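Local coordinates for protein endo-beta-N-acetylglucosaminidase F1 (Bacteroides thetaiotaomicron VPI-5482, PDB 6TCV) that probably cleaves high-mannose N-glycans between the two N-acetylglucosamines of their core, as an endo-beta-N-acetylglucosaminidase of gut Bacteroides, at residues Y171-V176 with W400-A405; D197-F202 with V242-G247. The protein carries 2 engineered substitutions. One frame throughout, in Å; residues are numbered along the deposited sequence. Where two conformers were deposited one is given.

Interaction 1: residues Y171-V176 with W400-A405; sequences YLFFEV and WFMGFA. With MAN (alpha-D-mannopyranose), chain B; NAG (2-acetamido-2-deoxy-beta-D-glucopyranose), chain C; MAN (alpha-D-mannopyranose), chain D; BMA (beta-D-mannopyranose), chain E.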
loop_
_atom_site.group_PDB
_atom_site.type_symbol
_atom_site.label_atom_id
_atom_site.label_comp_id
_atom_site.label_asym_id
_atom_site.label_seq_id
_atom_site.Cartn_x
_atom_site.Cartn_y
_atom_site.Cartn_z
ATOM N N TYR A 171 -5.573 1.798 -7.864
ATOM C CA TYR A 171 -4.506 0.822 -7.580
ATOM C C TYR A 171 -4.122 0.159 -8.891
ATOM O O TYR A 171 -4.941 -0.559 -9.477
ATOM C CB TYR A 171 -5.056 -0.183 -6.573
ATOM C CG TYR A 171 -4.040 -1.137 -5.967
ATOM C CD1 TYR A 171 -3.520 -2.201 -6.672
ATOM C CD2 TYR A 171 -3.642 -0.979 -4.660
ATOM C CE1 TYR A 171 -2.590 -3.075 -6.096
ATOM C CE2 TYR A 171 -2.722 -1.877 -4.074
ATOM C CZ TYR A 171 -2.219 -2.881 -4.813
ATOM O OH TYR A 171 -1.315 -3.794 -4.268
ATOM N N LEU A 172 -2.890 0.376 -9.366
ATOM C CA LEU A 172 -2.500 -0.020 -10.710
ATOM C C LEU A 172 -1.255 -0.898 -10.693
ATOM O O LEU A 172 -0.212 -0.472 -10.210
ATOM C CB LEU A 172 -2.207 1.247 -11.543
ATOM C CG LEU A 172 -1.913 0.997 -13.015
ATOM C CD1 LEU A 172 -3.118 0.395 -13.696
ATOM C CD2 LEU A 172 -1.536 2.333 -13.679
ATOM N N PHE A 173 -1.325 -2.044 -11.337
ATOM C CA PHE A 173 -0.150 -2.890 -11.539
ATOM C C PHE A 173 0.463 -2.641 -12.899
ATOM O O PHE A 173 -0.237 -2.689 -13.907
ATOM C CB PHE A 173 -0.511 -4.377 -11.525
ATOM C CG PHE A 173 -0.996 -4.957 -10.236
ATOM C CD1 PHE A 173 -2.332 -4.870 -9.869
ATOM C CD2 PHE A 173 -0.142 -5.749 -9.440
ATOM C CE1 PHE A 173 -2.811 -5.532 -8.749
ATOM C CE2 PHE A 173 -0.634 -6.353 -8.281
ATOM C CZ PHE A 173 -1.973 -6.229 -7.938
ATOM N N PHE A 174 1.783 -2.425 -12.941
ATOM C CA PHE A 174 2.540 -2.437 -14.191
ATOM C C PHE A 174 3.295 -3.745 -14.346
ATOM O O PHE A 174 4.002 -4.179 -13.423
ATOM C CB PHE A 174 3.588 -1.332 -14.208
ATOM C CG PHE A 174 3.016 0.003 -14.427
ATOM C CD1 PHE A 174 2.718 0.438 -15.678
ATOM C CD2 PHE A 174 2.679 0.814 -13.344
ATOM C CE1 PHE A 174 2.119 1.704 -15.878
ATOM C CE2 PHE A 174 2.070 2.078 -13.566
ATOM C CZ PHE A 174 1.809 2.490 -14.799
ATOM N N GLU A 175 3.170 -4.367 -15.525
ATOM C CA GLU A 175 4.035 -5.484 -15.898
ATOM C C GLU A 175 5.364 -4.871 -16.320
ATOM O O GLU A 175 5.572 -4.491 -17.467
ATOM C CB GLU A 175 3.402 -6.296 -17.012
ATOM C CG GLU A 175 2.247 -7.176 -16.600
ATOM C CD GLU A 175 2.603 -8.611 -16.229
ATOM O OE1 GLU A 175 3.719 -8.847 -15.705
ATOM O OE2 GLU A 175 1.773 -9.501 -16.465
ATOM N N VAL A 176 6.268 -4.710 -15.353
ATOM C CA VAL A 176 7.511 -3.973 -15.595
ATOM C C VAL A 176 8.482 -4.707 -16.480
ATOM O O VAL A 176 9.479 -4.119 -16.899
ATOM C CB VAL A 176 8.145 -3.503 -14.274
ATOM C CG1 VAL A 176 7.229 -2.557 -13.543
ATOM C CG2 VAL A 176 8.587 -4.679 -13.363
ATOM N N TRP A 400 -11.552 1.274 -3.457
ATOM C CA TRP A 400 -10.514 1.150 -4.494
ATOM C C TRP A 400 -11.086 0.635 -5.800
ATOM O O TRP A 400 -12.023 -0.182 -5.810
ATOM C CB TRP A 400 -9.369 0.189 -4.001
ATOM C CG TRP A 400 -8.696 0.742 -2.790
ATOM C CD1 TRP A 400 -9.062 0.613 -1.493
ATOM C CD2 TRP A 400 -7.541 1.612 -2.777
ATOM N NE1 TRP A 400 -8.247 1.373 -0.672
ATOM C CE2 TRP A 400 -7.305 1.983 -1.457
ATOM C CE3 TRP A 400 -6.689 2.096 -3.779
ATOM C CZ2 TRP A 400 -6.277 2.838 -1.091
ATOM C CZ3 TRP A 400 -5.660 2.929 -3.401
ATOM C CH2 TRP A 400 -5.463 3.279 -2.104
ATOM N N PHE A 401 -10.450 1.041 -6.885
ATOM C CA PHE A 401 -10.574 0.377 -8.169
ATOM C C PHE A 401 -9.183 -0.055 -8.612
ATOM O O PHE A 401 -8.220 0.701 -8.443
ATOM C CB PHE A 401 -11.264 1.276 -9.251
ATOM C CG PHE A 401 -10.667 2.638 -9.395
ATOM C CD1 PHE A 401 -11.084 3.689 -8.601
ATOM C CD2 PHE A 401 -9.694 2.891 -10.353
ATOM C CE1 PHE A 401 -10.504 4.934 -8.721
ATOM C CE2 PHE A 401 -9.140 4.151 -10.493
ATOM C CZ PHE A 401 -9.532 5.169 -9.675
ATOM N N MET A 402 -9.079 -1.259 -9.163
ATOM C CA MET A 402 -7.785 -1.852 -9.529
ATOM C C MET A 402 -7.716 -2.005 -11.037
ATOM O O MET A 402 -8.720 -2.330 -11.689
ATOM C CB MET A 402 -7.558 -3.144 -8.790
ATOM C CG MET A 402 -6.232 -3.845 -9.080
ATOM S SD MET A 402 -6.237 -4.951 -10.530
ATOM C CE MET A 402 -6.407 -6.535 -9.661
ATOM N N GLY A 403 -6.516 -1.772 -11.564
ATOM C CA GLY A 403 -6.195 -2.027 -12.956
ATOM C C GLY A 403 -4.869 -2.753 -13.053
ATOM O O GLY A 403 -4.022 -2.669 -12.160
ATOM N N PHE A 404 -4.732 -3.541 -14.109
ATOM C CA PHE A 404 -3.574 -4.420 -14.343
ATOM C C PHE A 404 -3.069 -4.375 -15.762
ATOM O O PHE A 404 -3.847 -4.612 -16.696
ATOM C CB PHE A 404 -3.952 -5.838 -13.916
ATOM C CG PHE A 404 -2.845 -6.849 -14.028
ATOM C CD1 PHE A 404 -2.657 -7.548 -15.230
ATOM C CD2 PHE A 404 -1.969 -7.111 -12.992
ATOM C CE1 PHE A 404 -1.640 -8.449 -15.362
ATOM C CE2 PHE A 404 -0.941 -8.004 -13.137
ATOM C CZ PHE A 404 -0.735 -8.692 -14.320
ATOM N N ALA A 405 -1.783 -4.101 -15.946
ATOM C CA ALA A 405 -1.023 -4.262 -17.186
ATOM C C ALA A 405 -1.491 -3.279 -18.257
ATOM O O ALA A 405 -1.644 -3.694 -19.407
ATOM C CB ALA A 405 -1.054 -5.709 -17.659
HETATM C C1 MAN B . 1.815 -12.403 -20.711
HETATM C C2 MAN B . 2.946 -12.257 -21.715
HETATM C C3 MAN B . 3.989 -11.284 -21.160
HETATM C C4 MAN B . 3.285 -9.968 -20.832
HETATM C C5 MAN B . 2.107 -10.149 -19.876
HETATM C C6 MAN B . 1.264 -8.896 -19.660
HETATM O O2 MAN B . 2.480 -11.678 -22.939
HETATM O O3 MAN B . 5.074 -11.093 -22.066
HETATM O O4 MAN B . 4.155 -9.049 -20.168
HETATM O O5 MAN B . 1.218 -11.149 -20.422
HETATM O O6 MAN B . 0.258 -9.114 -18.672
HETATM C C1 NAG C . -3.097 -13.260 -12.695
HETATM C C2 NAG C . -1.827 -12.628 -12.154
HETATM C C3 NAG C . -0.700 -12.503 -13.182
HETATM C C4 NAG C . -1.203 -12.862 -14.567
HETATM C C5 NAG C . -2.517 -12.141 -14.799
HETATM C C6 NAG C . -3.064 -12.282 -16.213
HETATM C C7 NAG C . -1.725 -10.974 -10.334
HETATM C C8 NAG C . -2.203 -9.611 -9.872
HETATM N N2 NAG C . -2.128 -11.344 -11.546
HETATM O O3 NAG C . 0.375 -13.374 -12.818
HETATM O O4 NAG C . -0.230 -12.395 -15.517
HETATM O O5 NAG C . -3.535 -12.668 -13.924
HETATM O O6 NAG C . -4.325 -11.704 -16.306
HETATM O O7 NAG C . -1.023 -11.711 -9.631
HETATM C C1 MAN D . 7.584 -13.798 -15.364
HETATM C C2 MAN D . 8.981 -13.582 -14.796
HETATM C C3 MAN D . 8.854 -13.169 -13.339
HETATM C C4 MAN D . 7.938 -11.963 -13.172
HETATM C C5 MAN D . 6.592 -12.196 -13.853
HETATM C C6 MAN D . 5.749 -10.939 -13.939
HETATM O O2 MAN D . 9.642 -12.590 -15.613
HETATM O O3 MAN D . 10.145 -12.820 -12.837
HETATM O O4 MAN D . 7.653 -11.763 -11.789
HETATM O O5 MAN D . 6.811 -12.622 -15.220
HETATM O O6 MAN D . 4.526 -11.215 -14.650
HETATM C C1 BMA E . 0.119 -13.303 -16.531
HETATM C C2 BMA E . 0.946 -12.581 -17.578
HETATM C C3 BMA E . 1.376 -13.546 -18.665
HETATM C C4 BMA E . 2.022 -14.793 -18.066
HETATM C C5 BMA E . 1.159 -15.383 -16.948
HETATM C C6 BMA E . 1.834 -16.499 -16.193
HETATM O O2 BMA E . 2.129 -12.082 -16.925
HETATM O O3 BMA E . 2.349 -12.997 -19.554
HETATM O O4 BMA E . 2.179 -15.831 -19.041
HETATM O O5 BMA E . 0.866 -14.362 -15.971
HETATM O O6 BMA E . 3.101 -15.978 -15.706
#

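Interaction 2: residues D197-F202 with V242-G247; sequences DVVVLF and VKVLLG. With NAG (2-acetamido-2-deoxy-beta-D-glucopyranose), chain C.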
loop_
_atom_site.group_PDB
_atom_site.type_symbol
_atom_site.label_atom_id
_atom_site.label_comp_id
_atom_site.label_asym_id
_atom_site.label_seq_id
_atom_site.Cartn_x
_atom_site.Cartn_y
_atom_site.Cartn_z
ATOM N N ASP A 197 -3.531 6.439 -7.351
ATOM C CA ASP A 197 -2.949 6.748 -6.040
ATOM C C ASP A 197 -1.820 5.790 -5.681
ATOM O O ASP A 197 -0.878 6.179 -4.991
ATOM C CB ASP A 197 -4.035 6.617 -4.953
ATOM C CG ASP A 197 -5.194 7.555 -5.162
ATOM O OD1 ASP A 197 -5.972 7.357 -6.108
ATOM O OD2 ASP A 197 -5.328 8.504 -4.332
ATOM N N VAL A 198 -1.956 4.516 -6.074
ATOM C CA VAL A 198 -1.013 3.447 -5.726
ATOM C C VAL A 198 -0.666 2.664 -6.976
ATOM O O VAL A 198 -1.564 2.321 -7.751
ATOM C CB VAL A 198 -1.631 2.514 -4.666
ATOM C CG1 VAL A 198 -0.710 1.346 -4.378
ATOM C CG2 VAL A 198 -1.993 3.291 -3.407
ATOM N N VAL A 199 0.625 2.414 -7.188
ATOM C CA VAL A 199 1.089 1.592 -8.303
ATOM C C VAL A 199 2.000 0.495 -7.807
ATOM O O VAL A 199 2.656 0.659 -6.779
ATOM C CB VAL A 199 1.765 2.439 -9.390
ATOM C CG1 VAL A 199 0.872 3.598 -9.865
ATOM C CG2 VAL A 199 3.108 2.933 -8.960
ATOM N N VAL A 200 1.954 -0.639 -8.485
ATOM C CA VAL A 200 2.734 -1.819 -8.141
ATOM C C VAL A 200 3.702 -2.158 -9.257
ATOM O O VAL A 200 3.317 -2.256 -10.434
ATOM C CB VAL A 200 1.820 -3.009 -7.848
ATOM C CG1 VAL A 200 2.632 -4.246 -7.484
ATOM C CG2 VAL A 200 0.842 -2.696 -6.750
ATOM N N LEU A 201 4.956 -2.409 -8.878
ATOM C CA LEU A 201 5.967 -2.935 -9.789
ATOM C C LEU A 201 5.837 -4.444 -9.819
ATOM O O LEU A 201 6.307 -5.136 -8.900
ATOM C CB LEU A 201 7.350 -2.503 -9.332
ATOM C CG LEU A 201 7.475 -1.019 -8.999
ATOM C CD1 LEU A 201 8.902 -0.725 -8.496
ATOM C CD2 LEU A 201 7.089 -0.106 -10.153
ATOM N N PHE A 202 5.157 -4.964 -10.843
ATOM C CA PHE A 202 4.803 -6.392 -10.899
ATOM C C PHE A 202 5.799 -7.067 -11.838
ATOM O O PHE A 202 5.787 -6.836 -13.048
ATOM C CB PHE A 202 3.366 -6.530 -11.403
ATOM C CG PHE A 202 2.812 -7.938 -11.288
ATOM C CD1 PHE A 202 2.278 -8.364 -10.079
ATOM C CD2 PHE A 202 2.742 -8.769 -12.384
ATOM C CE1 PHE A 202 1.745 -9.628 -9.984
ATOM C CE2 PHE A 202 2.211 -10.030 -12.307
ATOM C CZ PHE A 202 1.689 -10.452 -11.115
ATOM N N VAL A 242 2.274 9.720 -5.566
ATOM C CA VAL A 242 1.890 8.342 -5.889
ATOM C C VAL A 242 2.671 7.403 -4.962
ATOM O O VAL A 242 3.883 7.587 -4.745
ATOM C CB VAL A 242 2.240 8.032 -7.354
ATOM C CG1 VAL A 242 1.943 6.600 -7.726
ATOM C CG2 VAL A 242 1.502 8.963 -8.299
ATOM N N LYS A 243 1.994 6.383 -4.444
ATOM C CA LYS A 243 2.676 5.380 -3.633
ATOM C C LYS A 243 3.117 4.232 -4.525
ATOM O O LYS A 243 2.277 3.614 -5.206
ATOM C CB LYS A 243 1.749 4.858 -2.541
ATOM C CG LYS A 243 1.344 5.915 -1.536
ATOM C CD LYS A 243 0.464 5.320 -0.454
ATOM C CE LYS A 243 0.304 6.285 0.715
ATOM N NZ LYS A 243 -0.316 7.540 0.286
ATOM N N VAL A 244 4.425 3.924 -4.486
ATOM C CA VAL A 244 5.039 2.919 -5.344
ATOM C C VAL A 244 5.323 1.690 -4.498
ATOM O O VAL A 244 6.127 1.754 -3.557
ATOM C CB VAL A 244 6.305 3.433 -6.025
ATOM C CG1 VAL A 244 6.951 2.310 -6.840
ATOM C CG2 VAL A 244 5.999 4.630 -6.901
ATOM N N LEU A 245 4.682 0.573 -4.820
ATOM C CA LEU A 245 4.835 -0.666 -4.074
ATOM C C LEU A 245 5.655 -1.650 -4.885
ATOM O O LEU A 245 5.529 -1.740 -6.108
ATOM C CB LEU A 245 3.492 -1.331 -3.776
ATOM C CG LEU A 245 2.389 -0.457 -3.203
ATOM C CD1 LEU A 245 1.186 -1.263 -2.789
ATOM C CD2 LEU A 245 2.877 0.371 -2.032
ATOM N N LEU A 246 6.441 -2.470 -4.185
ATOM C CA LEU A 246 7.099 -3.605 -4.820
ATOM C C LEU A 246 6.116 -4.767 -4.854
ATOM O O LEU A 246 5.555 -5.150 -3.819
ATOM C CB LEU A 246 8.346 -3.996 -4.033
ATOM C CG LEU A 246 9.232 -5.090 -4.680
ATOM C CD1 LEU A 246 9.763 -4.627 -6.036
ATOM C CD2 LEU A 246 10.348 -5.455 -3.710
ATOM N N GLY A 247 5.852 -5.314 -6.037
ATOM C CA GLY A 247 5.076 -6.542 -6.118
ATOM C C GLY A 247 5.974 -7.742 -5.842
ATOM O O GLY A 247 7.109 -7.799 -6.307
HETATM C C1 NAG C . -3.097 -13.260 -12.695
HETATM C C2 NAG C . -1.827 -12.628 -12.154
HETATM C C3 NAG C . -0.700 -12.503 -13.182
HETATM C C4 NAG C . -1.203 -12.862 -14.567
HETATM C C5 NAG C . -2.517 -12.141 -14.799
HETATM C C6 NAG C . -3.064 -12.282 -16.213
HETATM C C7 NAG C . -1.725 -10.974 -10.334
HETATM C C8 NAG C . -2.203 -9.611 -9.872
HETATM N N2 NAG C . -2.128 -11.344 -11.546
HETATM O O3 NAG C . 0.375 -13.374 -12.818
HETATM O O4 NAG C . -0.230 -12.395 -15.517
HETATM O O5 NAG C . -3.535 -12.668 -13.924
HETATM O O6 NAG C . -4.325 -11.704 -16.306
HETATM O O7 NAG C . -1.023 -11.711 -9.631
#

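Interaction 1: residues Y171-V176 with W400-A405
The Phe173 ring has Met402 CG and Gly403 O at its edge, in its plane, while over one face, displaced toward the rim, sits the acetamido methyl of the bound NAG, with C8 3.9 Å from Phe173 CZ. Met402 bends at its second and third torsions and lays its sulfur beside the same ring, an edge-on Met-aromatic contact in which SD is 5.0 Å from the centroid. The flexible thioether suits a place between two aromatic rings, since CG also packs against Tyr171 CD1. Phe404 receives Phe173 CD1 at its own edge, and the two ring planes meet obliquely at 57°. CG of Phe404 is anti to the backbone N (chi1 -177°), which carries the ring out toward NAG, where CE1 lies 3.8 Å from C5 of the sugar; Phe202 meets it in an edge-to-face pair. The Tyr171 ring has Trp400 CE3 near its plane at the edge, and its hydroxyl is satisfied by Thr326.

Strands 169-175 and 400-404 run parallel and are the first and last of a (beta/alpha)8 barrel, the fold of family 18 glycosidases, so this pairing closes the barrel. Four backbone bonds hold the register, among them Phe173 N to Gly403 O at 2.9 Å. Glycine fits at 403 because a CB there would press on Leu172 CD1.

At the C-terminal end of its strand Glu175 faces the sugars. Its chain, bent at chi2 (-93°), puts both carboxylate oxygens to use: OE1 accepts from O6 of the chain D mannose, and OE2 accepts from BMA O2 at 2.6 Å and from O6 of the chain B mannose at 2.7 Å. Three sugar hydroxyls thus fix the carboxylate, and Phe404 CZ packs 3.4 Å from OE2.

Interaction 2: residues D197-F202 with V242-G247
Val198 and Leu245 meet through methyls, CG1 of the valine 3.6 Å from CD1 of the leucine. The valine's chi1 of 176° sets CG1 beside the carbonyl carbon, and Leu245, extended at chi2, reaches across the strand gap to it. Val200 has the same rotamer, but its CG1 comes to rest 3.6 Å from Gly247 CA. Glycine is apt there, since any CB would run into Leu201 O. This face also packs on Tyr171 and Thr326. Lys243 lends it CB, 4.1 Å from Val198 CG2, while its end leads away to a salt bridge with Glu38.

On the other face Val199 turns differently: with chi1 at -53°, CG1 meets Val242 CG1 at 3.8 Å while CG2 sits between N and the carbonyl carbon and touches Val244 CG2. Leu201 CD1 lies 4.0 Å from Val244 CG1. The branched valines and leucines suit both layers, bringing no polar groups to satisfy.

Five backbone bonds join the strands, from Lys243 N to Asp197 O, nearly straight at 178°, to Gly247 N with Leu201 O.

Past the last of them, Phe202 brings CZ to 3.3 Å from NAG O7 and has NAG O3 at its ring edge. With an alanine here, a gap would be likely to open beside NAG O7, and the Phe404 ring to lose its edge-to-face partner.

Parallel neighbours in register, with Val198, Val200 and Leu245 facing the core and the other face packed on helix 235-238, are typical of a (beta/alpha)8 barrel, whose active site lies at the C-terminal strand ends, where Phe202 meets the sugar.

Interaction 1 and interaction 2 have centres about 8 Å apart and belong to one curled sheet. Strands 169-175 and 198-209 are consecutive in the chain and adjacent in that sheet, with Leu172 probably hydrogen-bonded through N and O to Val198 O and Val200 N. The order across the wall is therefore 400-404, 169-175, 198-209, 243-249. Along the chain, interaction 2 is nested within the long excursion that interaction 1 closes: interaction 2 pairs neighbouring barrel strands, with strand 214-218 and short helices between them, while interaction 1 joins the first and last barrel strands. Both touch the same NAG, and Glu175 OE1 packs against Phe202 CD2, so the two pairings together build part of the glycan-binding mouth.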